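Uncharacterized protein (Bdellovibrio bacteriovorus, PDB 3TM8) binds a pair of iron ions and probably belongs to the HD-GYP class of cyclic-di-GMP phosphodiesterases, with an unconventional form of the signature motif. Local coordinates at residues S29-D34 / R86-K91; K103-R108 / M148-A153. One frame throughout, in Å; residues are numbered along the deposited sequence.

Contact 1 pins the loop after strand 23-27 to helix 82-97. Contact 2 lies further along the chain and joins the start of helix 105-125 to the turn after helix 130-149. Their centres are about 17 Å apart, and contact 1 closes before contact 2 opens. The two meet directly where CA of Gly-33 packs against CG2 of Thr-107 at 3.7 Å. CG2 of Thr-107 also lies 3.8 Å from OD1 of Asp-34. Helix 105-125 serves both, since it also receives the side chains of Ser-29, Thr-30 and Arg-32. The iron ligand His-170 lies about 12 Å from Arg-32, side chain to side chain. Contact 2 is away from the iron sites.

Contact 1. Residues S29-D34 / R86-K91; sequences STLRGD and RTYLQK. With DMS (dimethyl sulfoxide), chain G.
The loop that leaves strand 23-27 is held on helix 82-97 mainly by Tyr-88, whose ring reaches across to the backbone of residues 30-32. The Tyr-88 OH accepts a hydrogen bond from Arg-32 N at 3.2 Å, bent to 140° at the hydrogen. Water 1 lies near the ring plane. It is 2.7 Å from the Tyr-88 OH and donates to Gly-33 O, so it carries the link one residue further along the loop. Tyr-88 has CG anti to its backbone N (chi1 163°), which sends the ring off the helix toward the loop. Thr-30 O sits at the ring edge, in plane, 3.4 Å from Tyr-88 CE2. The Leu-31 side chain crosses the tyrosine at about a right angle, with its CD2 branch 4.0 Å from Tyr-88 CE2. Ser-29 and Thr-30 are in a 3-10 segment that begins earlier in the chain, and there Leu-89 closes the other part of the contact. Its CD1 methyl lies 4.0 Å from Thr-30 CB, again with the side chains crossing. The Thr-30 hydroxyl is engaged by Arg-27 O and the Tyr-85 hydroxyl. Arg-32 points its guanidinium away from Tyr-88. Ser-29 O lies over one face of the group, off its centre. Arg-32 NH2 gives a nearly straight hydrogen bond, 2.9 Å and 166°, to the oxygen of a dimethyl sulfoxide at the guanidinium edge. That molecule probably comes from the crystallisation liquor. Arg-32 NH1 bonds to Asp-110 O and Gln-113 OE1, which tie the loop to helix 105-125. On the helix side, Asn-92 ND2 donates to Arg-32 O.

Contact 2. Residues K103-R108 / M148-A153; sequences KDIQTR and MSNAQA
Ile-105 and Arg-108, one helical turn apart, face the turn at 150-153. The side chains of Ile-105 and Asn-150 run past each other in opposite directions, with Ile-105 CD1 4.2 Å from Asn-150 CB. Ile-105 CG1 lies over the backbone of the turn, 4.1 Å from Ala-153 N. Its CG2 branch meets Gln-152 CB at 4.2 Å. The first torsion, with CG1 anti to the backbone N (chi1 -169°), lets CG1 and CD1 reach the turn. Next to this apolar patch, Arg-108 NH1 donates to Asn-150 OD1 at 3.0 Å. The bond is bent (143°), and the donor stands above the carbonyl plane. Guanidinium and amide planes are 77° apart. The contact joins the N-terminal end of helix 105-125 to the link between helices 130-149 and 153-158. Asp-104 is the N-cap of helix 105-125 and takes Thr-107 N on OD1 and Gln-106 N on OD2. The Thr-107 hydroxyl adds a second donor to OD1, at 2.8 Å. Further out, Asp-99 OD1 forms a salt bridge with Arg-108 NH2 and accepts from Asn-150 ND2, so it probably helps to position both polar partners. Ala-96 O holds Arg-108 NE.

Contact 1. Residues S29-D34 / R86-K91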
ATOM      1  N   SER A  29      -3.438   7.743   8.219  1.00  5.24           N
ATOM      2  CA  SER A  29      -4.217   6.621   7.702  1.00  6.86           C
ATOM      3  C   SER A  29      -4.899   5.801   8.798  1.00  6.38           C
ATOM      4  O   SER A  29      -5.692   4.922   8.490  1.00  7.67           O
ATOM      5  CB  SER A  29      -3.362   5.713   6.823  1.00 10.00           C
ATOM      6  OG  SER A  29      -2.358   5.097   7.593  1.00 11.43           O
ATOM      7  N   THR A  30      -4.587   6.084  10.063  1.00  5.08           N
ATOM      8  CA  THR A  30      -5.259   5.433  11.184  1.00  5.73           C
ATOM      9  C   THR A  30      -6.564   6.120  11.593  1.00  6.40           C
ATOM     10  O   THR A  30      -7.234   5.654  12.508  1.00  7.36           O
ATOM     11  CB  THR A  30      -4.349   5.311  12.431  1.00  6.43           C
ATOM     12  OG1 THR A  30      -4.037   6.610  12.942  1.00  7.07           O
ATOM     13  CG2 THR A  30      -3.071   4.545  12.114  1.00  7.99           C
ATOM     14  N   LEU A  31      -6.904   7.240  10.950  1.00  6.43           N
ATOM     15  CA  LEU A  31      -8.133   7.971  11.271  1.00  6.64           C
ATOM     16  C   LEU A  31      -9.183   7.643  10.220  1.00  6.40           C
ATOM     17  O   LEU A  31      -9.207   8.240   9.142  1.00  7.14           O
ATOM     18  CB  LEU A  31      -7.865   9.480  11.347  1.00  7.54           C
ATOM     19  CG  LEU A  31      -6.837   9.857  12.418  1.00  8.29           C
ATOM     20  CD1 LEU A  31      -6.467  11.336  12.287  1.00  9.98           C
ATOM     21  CD2 LEU A  31      -7.343   9.542  13.830  1.00 10.77           C
ATOM     22  N   ARG A  32     -10.014   6.648  10.517  1.00  6.63           N
ATOM     23  CA  ARG A  32     -10.930   6.104   9.529  1.00  7.24           C
ATOM     24  C   ARG A  32     -12.195   5.625  10.212  1.00  7.10           C
ATOM     25  O   ARG A  32     -12.190   5.336  11.411  1.00  7.94           O
ATOM     26  CB  ARG A  32     -10.299   4.905   8.795  1.00  6.53           C
ATOM     27  CG  ARG A  32      -9.047   5.209   7.971  1.00  6.77           C
ATOM     28  CD  ARG A  32      -9.359   5.987   6.683  1.00  6.79           C
ATOM     29  NE  ARG A  32      -8.137   6.341   5.947  1.00  7.18           N
ATOM     30  CZ  ARG A  32      -7.549   5.579   5.026  1.00  8.16           C
ATOM     31  NH1 ARG A  32      -8.082   4.424   4.660  1.00  8.61           N
ATOM     32  NH2 ARG A  32      -6.432   5.988   4.443  1.00  9.78           N
ATOM     33  N   GLY A  33     -13.272   5.522   9.444  1.00  8.47           N
ATOM     34  CA  GLY A  33     -14.490   4.917   9.938  1.00  9.80           C
ATOM     35  C   GLY A  33     -15.312   5.813  10.838  1.00  9.86           C
ATOM     36  O   GLY A  33     -14.989   6.989  11.052  1.00 10.38           O
ATOM     37  N   ASP A  34     -16.379   5.234  11.375  1.00 10.75           N
ATOM     38  CA  ASP A  34     -17.403   5.988  12.091  1.00 12.89           C
ATOM     39  C   ASP A  34     -17.188   6.133  13.604  1.00 12.06           C
ATOM     40  O   ASP A  34     -17.972   6.806  14.272  1.00 12.90           O
ATOM     41  CB  ASP A  34     -18.799   5.410  11.796  1.00 15.90           C
ATOM     42  CG  ASP A  34     -18.953   3.962  12.244  1.00 19.21           C
ATOM     43  OD1 ASP A  34     -17.964   3.198  12.234  1.00 18.67           O
ATOM     44  OD2 ASP A  34     -20.084   3.585  12.610  1.00 23.57           O
ATOM     45  N   ARG A  86      -4.773   5.075  21.377  1.00  7.85           N
ATOM     46  CA  ARG A  86      -4.441   3.659  21.266  1.00  8.96           C
ATOM     47  C   ARG A  86      -5.689   2.787  21.333  1.00  9.31           C
ATOM     48  O   ARG A  86      -5.814   1.799  20.597  1.00  9.96           O
ATOM     49  CB  ARG A  86      -3.436   3.241  22.346  1.00 10.81           C
ATOM     50  CG  ARG A  86      -2.020   3.790  22.145  1.00 14.13           C
ATOM     51  CD  ARG A  86      -1.022   3.102  23.076  1.00 18.47           C
ATOM     52  NE  ARG A  86      -1.402   3.243  24.480  1.00 21.44           N
ATOM     53  CZ  ARG A  86      -0.819   4.071  25.341  1.00 23.31           C
ATOM     54  NH1 ARG A  86       0.197   4.831  24.955  1.00 23.45           N
ATOM     55  NH2 ARG A  86      -1.245   4.129  26.596  1.00 24.55           N
ATOM     56  N   THR A  87      -6.614   3.135  22.223  1.00  9.42           N
ATOM     57  CA  THR A  87      -7.842   2.355  22.355  0.50  9.21           C
ATOM     58  C   THR A  87      -8.745   2.558  21.143  1.00  9.20           C
ATOM     59  O   THR A  87      -9.390   1.620  20.687  1.00  9.40           O
ATOM     60  CB  THR A  87      -8.605   2.649  23.668  0.50 10.47           C
ATOM     61  OG1 THR A  87      -8.946   4.039  23.738  0.50  9.71           O
ATOM     62  CG2 THR A  87      -7.754   2.263  24.867  0.50 12.96           C
ATOM     63  N   TYR A  88      -8.773   3.776  20.614  1.00  8.09           N
ATOM     64  CA  TYR A  88      -9.511   4.059  19.388  1.00  8.33           C
ATOM     65  C   TYR A  88      -9.028   3.171  18.246  1.00  7.57           C
ATOM     66  O   TYR A  88      -9.824   2.546  17.541  1.00  7.75           O
ATOM     67  CB  TYR A  88      -9.337   5.539  19.024  1.00  8.36           C
ATOM     68  CG  TYR A  88      -9.689   5.892  17.598  1.00  7.40           C
ATOM     69  CD1 TYR A  88     -10.980   6.285  17.252  1.00  7.80           C
ATOM     70  CD2 TYR A  88      -8.722   5.853  16.596  1.00  7.42           C
ATOM     71  CE1 TYR A  88     -11.302   6.611  15.940  1.00  8.04           C
ATOM     72  CE2 TYR A  88      -9.033   6.175  15.298  1.00  7.19           C
ATOM     73  CZ  TYR A  88     -10.315   6.546  14.963  1.00  7.87           C
ATOM     74  OH  TYR A  88     -10.591   6.863  13.647  1.00  8.07           O
ATOM     75  N   LEU A  89      -7.715   3.105  18.079  1.00  7.78           N
ATOM     76  CA  LEU A  89      -7.148   2.345  16.977  1.00  7.49           C
ATOM     77  C   LEU A  89      -7.409   0.852  17.117  1.00  7.45           C
ATOM     78  O   LEU A  89      -7.815   0.183  16.165  1.00  8.04           O
ATOM     79  CB  LEU A  89      -5.652   2.614  16.885  1.00 11.00           C
ATOM     80  CG  LEU A  89      -4.936   1.895  15.738  1.00 12.92           C
ATOM     81  CD1 LEU A  89      -5.641   2.140  14.402  1.00 13.25           C
ATOM     82  CD2 LEU A  89      -3.479   2.327  15.669  1.00 14.57           C
ATOM     83  N   GLN A  90      -7.201   0.330  18.319  1.00  8.65           N
ATOM     84  CA  GLN A  90      -7.380  -1.098  18.515  1.00 10.31           C
ATOM     85  C   GLN A  90      -8.844  -1.482  18.313  1.00  8.48           C
ATOM     86  O   GLN A  90      -9.143  -2.512  17.700  1.00  9.02           O
ATOM     87  CB  GLN A  90      -6.887  -1.507  19.896  1.00 11.82           C
ATOM     88  CG  GLN A  90      -6.855  -3.021  20.108  1.00 14.09           C
ATOM     89  CD  GLN A  90      -5.945  -3.779  19.128  1.00 16.69           C
ATOM     90  OE1 GLN A  90      -4.975  -3.234  18.590  1.00 17.51           O
ATOM     91  NE2 GLN A  90      -6.263  -5.048  18.903  1.00 18.02           N
ATOM     92  N   LYS A  91      -9.759  -0.658  18.813  1.00  8.89           N
ATOM     93  CA  LYS A  91     -11.183  -0.908  18.586  1.00  9.02           C
ATOM     94  C   LYS A  91     -11.547  -0.853  17.096  1.00  8.73           C
ATOM     95  O   LYS A  91     -12.311  -1.677  16.607  1.00  9.16           O
ATOM     96  CB  LYS A  91     -12.026   0.073  19.387  1.00 10.92           C
ATOM     97  CG  LYS A  91     -13.512  -0.003  19.136  1.00 16.21           C
ATOM     98  CD  LYS A  91     -14.228   0.953  20.083  1.00 20.56           C
ATOM     99  CE  LYS A  91     -15.696   1.124  19.741  1.00 23.90           C
ATOM    100  NZ  LYS A  91     -16.307   2.189  20.592  1.00 25.41           N
TER
HETATM  101  S   DMS G 310      -5.651   9.947   4.773  1.00 19.22           S
HETATM  102  O   DMS G 310      -4.902   8.343   5.019  1.00 18.49           O
HETATM  103  C1  DMS G 310      -4.762  10.688   3.379  1.00 18.99           C
HETATM  104  C2  DMS G 310      -7.301   9.804   4.040  1.00 19.38           C
HETATM  105  O   HOH W   1     -13.072   7.694  13.090  1.00  8.92           O

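Contact 2. Residues K103-R108 / M148-A153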
ATOM      1  N   LYS A 103     -21.350  -4.639   9.592  1.00 20.20           N
ATOM      2  CA  LYS A 103     -20.895  -3.274   9.344  1.00 19.57           C
ATOM      3  C   LYS A 103     -20.722  -3.045   7.848  1.00 18.14           C
ATOM      4  O   LYS A 103     -20.293  -3.947   7.132  1.00 18.28           O
ATOM      5  CB  LYS A 103     -19.554  -3.044  10.038  1.00 22.14           C
ATOM      6  CG  LYS A 103     -19.247  -1.595  10.356  1.00 24.75           C
ATOM      7  CD  LYS A 103     -19.873  -1.211  11.691  1.00 26.82           C
ATOM      8  CE  LYS A 103     -19.400  -2.151  12.796  1.00 28.97           C
ATOM      9  NZ  LYS A 103     -20.237  -2.054  14.027  1.00 29.97           N
ATOM     10  N   ASP A 104     -21.045  -1.838   7.384  1.00 17.32           N
ATOM     11  CA  ASP A 104     -20.879  -1.474   5.980  1.00 17.32           C
ATOM     12  C   ASP A 104     -19.478  -1.820   5.501  1.00 12.81           C
ATOM     13  O   ASP A 104     -18.484  -1.443   6.132  1.00 12.98           O
ATOM     14  CB  ASP A 104     -21.150   0.021   5.787  1.00 21.84           C
ATOM     15  CG  ASP A 104     -20.452   0.597   4.566  1.00 26.83           C
ATOM     16  OD1 ASP A 104     -19.692   1.570   4.736  1.00 28.45           O
ATOM     17  OD2 ASP A 104     -20.669   0.095   3.438  1.00 28.75           O
ATOM     18  N   ILE A 105     -19.401  -2.530   4.381  1.00 12.11           N
ATOM     19  CA  ILE A 105     -18.117  -2.993   3.865  1.00 11.69           C
ATOM     20  C   ILE A 105     -17.176  -1.830   3.538  1.00 10.30           C
ATOM     21  O   ILE A 105     -15.969  -1.947   3.706  1.00  9.53           O
ATOM     22  CB  ILE A 105     -18.296  -3.945   2.644  1.00 13.35           C
ATOM     23  CG1 ILE A 105     -16.975  -4.640   2.294  1.00 13.28           C
ATOM     24  CG2 ILE A 105     -18.870  -3.191   1.443  1.00 15.60           C
ATOM     25  CD1 ILE A 105     -16.446  -5.564   3.376  1.00 14.12           C
ATOM     26  N   GLN A 106     -17.722  -0.706   3.090  1.00 10.53           N
ATOM     27  CA  GLN A 106     -16.855   0.428   2.776  1.00 10.15           C
ATOM     28  C   GLN A 106     -16.160   0.957   4.026  1.00 10.13           C
ATOM     29  O   GLN A 106     -14.983   1.331   3.983  1.00 10.27           O
ATOM     30  CB  GLN A 106     -17.600   1.569   2.073  1.00 10.27           C
ATOM     31  CG  GLN A 106     -16.653   2.658   1.565  1.00 10.96           C
ATOM     32  CD  GLN A 106     -15.726   2.124   0.491  1.00 10.48           C
ATOM     33  OE1 GLN A 106     -16.186   1.685  -0.560  1.00 12.63           O
ATOM     34  NE2 GLN A 106     -14.424   2.111   0.768  1.00 10.05           N
ATOM     35  N   THR A 107     -16.884   0.988   5.139  1.00  9.58           N
ATOM     36  CA  THR A 107     -16.299   1.455   6.380  1.00  9.88           C
ATOM     37  C   THR A 107     -15.239   0.479   6.880  1.00  9.04           C
ATOM     38  O   THR A 107     -14.172   0.886   7.330  1.00  8.01           O
ATOM     39  CB  THR A 107     -17.380   1.723   7.441  1.00 12.42           C
ATOM     40  OG1 THR A 107     -18.289   2.698   6.921  1.00 16.52           O
ATOM     41  CG2 THR A 107     -16.764   2.251   8.720  1.00 14.40           C
ATOM     42  N   ARG A 108     -15.527  -0.815   6.784  1.00  8.50           N
ATOM     43  CA  ARG A 108     -14.537  -1.824   7.145  1.00  8.14           C
ATOM     44  C   ARG A 108     -13.279  -1.679   6.282  1.00  6.50           C
ATOM     45  O   ARG A 108     -12.158  -1.707   6.796  1.00  6.74           O
ATOM     46  CB  ARG A 108     -15.121  -3.227   6.987  1.00  8.20           C
ATOM     47  CG  ARG A 108     -16.341  -3.486   7.868  1.00  8.98           C
ATOM     48  CD  ARG A 108     -16.859  -4.910   7.713  1.00 10.02           C
ATOM     49  NE  ARG A 108     -15.807  -5.860   8.035  1.00  8.57           N
ATOM     50  CZ  ARG A 108     -15.765  -7.117   7.604  1.00  8.52           C
ATOM     51  NH1 ARG A 108     -16.738  -7.600   6.842  1.00 11.10           N
ATOM     52  NH2 ARG A 108     -14.739  -7.889   7.940  1.00  9.36           N
ATOM     53  N   MET A 148     -10.338 -12.340   0.824  1.00  8.13           N
ATOM     54  CA  MET A 148     -10.826 -13.640   0.350  0.50 10.06           C
ATOM     55  C   MET A 148     -12.210 -13.985   0.889  1.00 11.03           C
ATOM     56  O   MET A 148     -12.964 -14.715   0.252  1.00 14.39           O
ATOM     57  CB  MET A 148      -9.859 -14.770   0.734  0.50 12.55           C
ATOM     58  CG  MET A 148      -8.559 -14.823  -0.052  0.50 15.02           C
ATOM     59  SD  MET A 148      -7.615 -16.318   0.332  0.50 17.74           S
ATOM     60  CE  MET A 148      -8.507 -17.549  -0.622  0.50 18.42           C
ATOM     61  N   SER A 149     -12.537 -13.473   2.072  1.00  9.05           N
ATOM     62  CA  SER A 149     -13.760 -13.893   2.765  1.00 10.71           C
ATOM     63  C   SER A 149     -14.943 -12.947   2.604  1.00 11.84           C
ATOM     64  O   SER A 149     -16.046 -13.246   3.061  1.00 15.20           O
ATOM     65  CB  SER A 149     -13.490 -14.093   4.260  1.00 10.47           C
ATOM     66  OG  SER A 149     -12.447 -15.022   4.486  1.00 11.11           O
ATOM     67  N   ASN A 150     -14.714 -11.799   1.976  1.00 10.80           N
ATOM     68  CA  ASN A 150     -15.760 -10.805   1.793  1.00 10.81           C
ATOM     69  C   ASN A 150     -15.850 -10.425   0.331  1.00 11.89           C
ATOM     70  O   ASN A 150     -14.932  -9.816  -0.204  1.00 12.70           O
ATOM     71  CB  ASN A 150     -15.466  -9.558   2.626  1.00 10.19           C
ATOM     72  CG  ASN A 150     -15.525  -9.829   4.108  1.00  9.03           C
ATOM     73  OD1 ASN A 150     -16.600  -9.766   4.721  1.00 11.28           O
ATOM     74  ND2 ASN A 150     -14.374 -10.143   4.701  1.00  9.40           N
ATOM     75  N   ALA A 151     -16.956 -10.798  -0.308  1.00 13.67           N
ATOM     76  CA  ALA A 151     -17.128 -10.624  -1.745  1.00 14.42           C
ATOM     77  C   ALA A 151     -16.803  -9.218  -2.238  1.00 14.39           C
ATOM     78  O   ALA A 151     -16.168  -9.053  -3.277  1.00 15.77           O
ATOM     79  CB  ALA A 151     -18.538 -11.011  -2.153  1.00 17.36           C
ATOM     80  N   GLN A 152     -17.238  -8.208  -1.497  1.00 13.29           N
ATOM     81  CA  GLN A 152     -17.067  -6.828  -1.944  1.00 12.60           C
ATOM     82  C   GLN A 152     -15.865  -6.107  -1.351  1.00 10.87           C
ATOM     83  O   GLN A 152     -15.699  -4.914  -1.584  1.00 11.35           O
ATOM     84  CB  GLN A 152     -18.330  -6.014  -1.668  1.00 17.40           C
ATOM     85  CG  GLN A 152     -19.547  -6.506  -2.441  1.00 21.54           C
ATOM     86  CD  GLN A 152     -19.272  -6.668  -3.928  1.00 26.51           C
ATOM     87  OE1 GLN A 152     -19.716  -7.635  -4.550  1.00 29.60           O
ATOM     88  NE2 GLN A 152     -18.544  -5.718  -4.505  1.00 27.89           N
ATOM     89  N   ALA A 153     -15.026  -6.810  -0.597  1.00  9.19           N
ATOM     90  CA  ALA A 153     -13.871  -6.161   0.019  1.00  9.15           C
ATOM     91  C   ALA A 153     -12.915  -5.544  -1.002  1.00  9.16           C
ATOM     92  O   ALA A 153     -12.519  -4.392  -0.853  1.00  8.90           O
ATOM     93  CB  ALA A 153     -13.128  -7.118   0.936  1.00  9.19           C
TER